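Local coordinates for protein ADP/ATP-dependent NAD(P)H-hydrate dehydratase (Bacillus subtilis, PDB 3RPZ) that probably catalyses the ADP- or ATP-dependent dehydration of hydrated NADH and NADPH, restoring the normal cofactors, at residues A[71-76]-A[80-85]. Numbering follows the deposited sequence. Where two conformers were deposited one is given.
Sequences PLIVPV and ATYWRD. With NPW (beta-6-hydroxy-1,4,5,6-tetrahydronicotinamide adenine dinucleotide phosphate), chain D.
The phenol ring of Tyr-82 points end-on at Ile-73 and Val-74. Ile-73 CD1 lies at the edge of the ring, near its plane, 4.1 Å from Tyr-82 CE1, whereas Val-74 CG2 obliquely meets the ring carbon on the other side of the hydroxyl, 3.6 Å from Tyr-82 CE2. The hydroxyl enters between the two aliphatic side chains: Tyr-82 OH comes within 3.2 Å of Ile-73 CG2 and 3.4 Å of Val-74 CG2. Ile-73 divides its branches over this end: CG1 lies beside the backbone N (chi1 -59°) and carries CD1 out to the ring edge, while CG2, anti to that N, meets the oxygen from ahead. No hydrogen bond crosses this buried contact, which is made by van der Waals packing of methyl groups on the phenol. It closes the helix-to-strand half of a beta-alpha-beta unit formed by strand 60-65, helix 70-73 and strand 81-84, the last an outermost strand of the chain's central sheet. Ile-73 also packs on Ala-46 and Leu-47 of helix 44-54, and Tyr-82 on Ile-63 of the adjoining strand; Val-74 touches Pro-43 of a second subunit. The bound hydrated NADPH sets its nicotinamide end against Thr-81, with Thr-81 CG2 3.4 Å from NPW C7C.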
loop_
_atom_site.group_PDB
_atom_site.type_symbol
_atom_site.label_atom_id
_atom_site.label_comp_id
_atom_site.label_asym_id
_atom_site.label_seq_id
_atom_site.Cartn_x
_atom_site.Cartn_y
_atom_site.Cartn_z
ATOM N N PRO A 71 -1.240 9.504 10.295
ATOM C CA PRO A 71 -0.729 9.372 8.935
ATOM C C PRO A 71 -0.420 7.950 8.487
ATOM O O PRO A 71 -0.316 7.683 7.294
ATOM C CB PRO A 71 0.507 10.216 8.950
ATOM C CG PRO A 71 0.927 10.296 10.370
ATOM C CD PRO A 71 -0.338 10.332 11.134
ATOM N N LEU A 72 -0.243 7.036 9.446
ATOM C CA LEU A 72 0.083 5.665 9.151
ATOM C C LEU A 72 -1.121 4.842 8.793
ATOM O O LEU A 72 -1.020 3.746 8.193
ATOM C CB LEU A 72 0.805 5.027 10.347
ATOM C CG LEU A 72 1.890 5.916 10.907
ATOM C CD1 LEU A 72 2.592 5.195 12.092
ATOM C CD2 LEU A 72 2.876 6.416 9.820
ATOM N N ILE A 73 -2.311 5.315 9.127
ATOM C CA ILE A 73 -3.568 4.677 8.817
ATOM C C ILE A 73 -4.137 5.083 7.453
ATOM O O ILE A 73 -4.591 4.245 6.683
ATOM C CB ILE A 73 -4.623 4.982 9.924
ATOM C CG1 ILE A 73 -4.132 4.491 11.274
ATOM C CG2 ILE A 73 -5.983 4.375 9.550
ATOM C CD1 ILE A 73 -4.944 5.000 12.489
ATOM N N VAL A 74 -4.085 6.387 7.193
ATOM C CA VAL A 74 -4.772 6.995 6.053
ATOM C C VAL A 74 -4.557 6.285 4.714
ATOM O O VAL A 74 -5.511 6.024 4.007
ATOM C CB VAL A 74 -4.484 8.503 5.945
ATOM C CG1 VAL A 74 -5.153 9.114 4.711
ATOM C CG2 VAL A 74 -5.014 9.186 7.223
ATOM N N PRO A 75 -3.311 5.988 4.301
ATOM C CA PRO A 75 -3.123 5.447 2.962
ATOM C C PRO A 75 -3.754 4.075 2.783
ATOM O O PRO A 75 -4.139 3.696 1.653
ATOM C CB PRO A 75 -1.624 5.339 2.794
ATOM C CG PRO A 75 -1.037 6.011 3.936
ATOM C CD PRO A 75 -2.044 6.279 4.975
ATOM N N VAL A 76 -3.903 3.321 3.882
ATOM C CA VAL A 76 -4.447 1.957 3.831
ATOM C C VAL A 76 -5.950 1.938 4.075
ATOM O O VAL A 76 -6.694 1.130 3.459
ATOM C CB VAL A 76 -3.702 1.099 4.882
ATOM C CG1 VAL A 76 -4.246 -0.314 4.867
ATOM C CG2 VAL A 76 -2.141 1.128 4.627
ATOM N N ALA A 80 -11.708 6.214 6.923
ATOM C CA ALA A 80 -11.862 6.672 8.277
ATOM C C ALA A 80 -11.528 8.134 8.405
ATOM O O ALA A 80 -10.707 8.656 7.630
ATOM C CB ALA A 80 -10.936 5.882 9.210
ATOM N N THR A 81 -12.162 8.821 9.361
ATOM C CA THR A 81 -11.800 10.161 9.768
ATOM C C THR A 81 -11.264 10.126 11.211
ATOM O O THR A 81 -11.219 9.043 11.813
ATOM C CB THR A 81 -12.924 11.162 9.642
ATOM O OG1 THR A 81 -13.948 10.815 10.599
ATOM C CG2 THR A 81 -13.470 11.211 8.193
ATOM N N TYR A 82 -10.830 11.266 11.730
ATOM C CA TYR A 82 -10.013 11.280 12.959
ATOM C C TYR A 82 -10.517 12.264 14.001
ATOM O O TYR A 82 -10.999 13.332 13.673
ATOM C CB TYR A 82 -8.540 11.557 12.605
ATOM C CG TYR A 82 -8.031 10.515 11.710
ATOM C CD1 TYR A 82 -7.604 9.276 12.191
ATOM C CD2 TYR A 82 -8.089 10.694 10.347
ATOM C CE1 TYR A 82 -7.265 8.234 11.327
ATOM C CE2 TYR A 82 -7.781 9.645 9.474
ATOM C CZ TYR A 82 -7.360 8.437 9.980
ATOM O OH TYR A 82 -7.084 7.353 9.181
ATOM N N TRP A 83 -10.325 11.854 15.238
ATOM C CA TRP A 83 -10.426 12.705 16.403
ATOM C C TRP A 83 -8.994 12.770 16.934
ATOM O O TRP A 83 -8.455 11.804 17.471
ATOM C CB TRP A 83 -11.388 12.129 17.424
ATOM C CG TRP A 83 -11.532 12.999 18.670
ATOM C CD1 TRP A 83 -11.245 14.326 18.772
ATOM C CD2 TRP A 83 -12.012 12.576 19.928
ATOM N NE1 TRP A 83 -11.541 14.770 20.054
ATOM C CE2 TRP A 83 -12.026 13.708 20.770
ATOM C CE3 TRP A 83 -12.489 11.364 20.416
ATOM C CZ2 TRP A 83 -12.439 13.625 22.098
ATOM C CZ3 TRP A 83 -12.927 11.299 21.750
ATOM C CH2 TRP A 83 -12.890 12.428 22.551
ATOM N N ARG A 84 -8.326 13.885 16.641
ATOM C CA ARG A 84 -6.916 14.019 16.846
ATOM C C ARG A 84 -6.604 13.925 18.365
ATOM O O ARG A 84 -7.183 14.677 19.170
ATOM C CB ARG A 84 -6.446 15.352 16.234
ATOM C CG ARG A 84 -4.991 15.577 16.319
ATOM C CD ARG A 84 -4.610 16.771 15.366
ATOM N NE ARG A 84 -4.935 16.466 13.982
ATOM C CZ ARG A 84 -4.127 15.868 13.108
ATOM N NH1 ARG A 84 -2.837 15.710 13.359
ATOM N NH2 ARG A 84 -4.591 15.466 11.930
ATOM N N ASP A 85 -5.684 13.017 18.714
ATOM C CA ASP A 85 -5.354 12.705 20.123
ATOM C C ASP A 85 -6.602 12.340 20.896
ATOM O O ASP A 85 -6.713 12.612 22.092
ATOM C CB ASP A 85 -4.579 13.847 20.787
ATOM C CG ASP A 85 -3.204 13.987 20.221
ATOM O OD1 ASP A 85 -2.540 12.950 19.989
ATOM O OD2 ASP A 85 -2.796 15.139 20.014
HETATM P P NPW D . -29.215 10.822 9.605
HETATM O O1 NPW D . -28.596 11.577 10.760
HETATM O O2 NPW D . -28.585 9.524 9.217
HETATM O O3 NPW D . -30.746 10.687 9.692
HETATM P PA NPW D . -22.917 15.183 7.161
HETATM P PB NPW D . -20.902 13.521 5.880
HETATM C C1A NPW D . -28.118 12.923 6.498
HETATM C C1B NPW D . -16.370 14.140 4.757
HETATM N N1C NPW D . -16.067 12.730 4.698
HETATM N N1D NPW D . -31.185 10.008 3.638
HETATM C C2A NPW D . -27.838 12.221 7.826
HETATM O O2A NPW D . -29.092 11.807 8.329
HETATM C C2B NPW D . -17.253 14.657 3.615
HETATM O O2B NPW D . -16.550 14.790 2.406
HETATM C C2C NPW D . -14.863 12.232 4.784
HETATM C C2D NPW D . -31.447 10.718 4.745
HETATM C C3A NPW D . -27.183 13.319 8.646
HETATM O O3A NPW D . -28.140 14.236 9.215
HETATM C C3B NPW D . -17.666 16.003 4.245
HETATM O O3B NPW D . -16.602 16.935 4.007
HETATM C C3C NPW D . -14.384 11.026 4.884
HETATM N N3D NPW D . -30.605 11.472 5.471
HETATM C C4B NPW D . -17.752 15.655 5.739
HETATM O O4B NPW D . -17.094 14.373 5.951
HETATM C C4C NPW D . -15.426 9.916 4.971
HETATM C C4D NPW D . -29.382 11.480 4.927
HETATM O O4D NPW D . -27.013 13.819 6.342
HETATM C C4E NPW D . -26.381 14.041 7.580
HETATM C C5A NPW D . -28.983 10.741 3.780
HETATM C C5B NPW D . -19.191 15.537 6.249
HETATM O O5B NPW D . -19.973 14.733 5.362
HETATM C C5C NPW D . -16.740 10.497 5.459
HETATM C C5E NPW D . -24.953 13.508 7.457
HETATM O O5E NPW D . -24.208 14.412 6.650
HETATM C C6C NPW D . -17.171 11.725 4.609
HETATM O O6C NPW D . -17.420 11.405 3.243
HETATM C C6D NPW D . -29.954 9.951 3.081
HETATM N N6D NPW D . -29.744 9.226 1.995
HETATM N N7A NPW D . -27.642 10.880 3.479
HETATM C C7C NPW D . -12.987 10.706 4.832
HETATM N N7C NPW D . -12.622 9.435 4.899
HETATM O O7C NPW D . -12.130 11.626 4.775
HETATM C C8A NPW D . -27.184 11.725 4.482
HETATM N N9A NPW D . -28.276 12.067 5.325
HETATM O OA1 NPW D . -23.020 15.576 8.575
HETATM O OA2 NPW D . -22.821 16.175 6.113
HETATM O OA3 NPW D . -21.733 14.096 7.116
HETATM O OB1 NPW D . -21.729 13.165 4.727
HETATM O OB2 NPW D . -20.065 12.455 6.514
#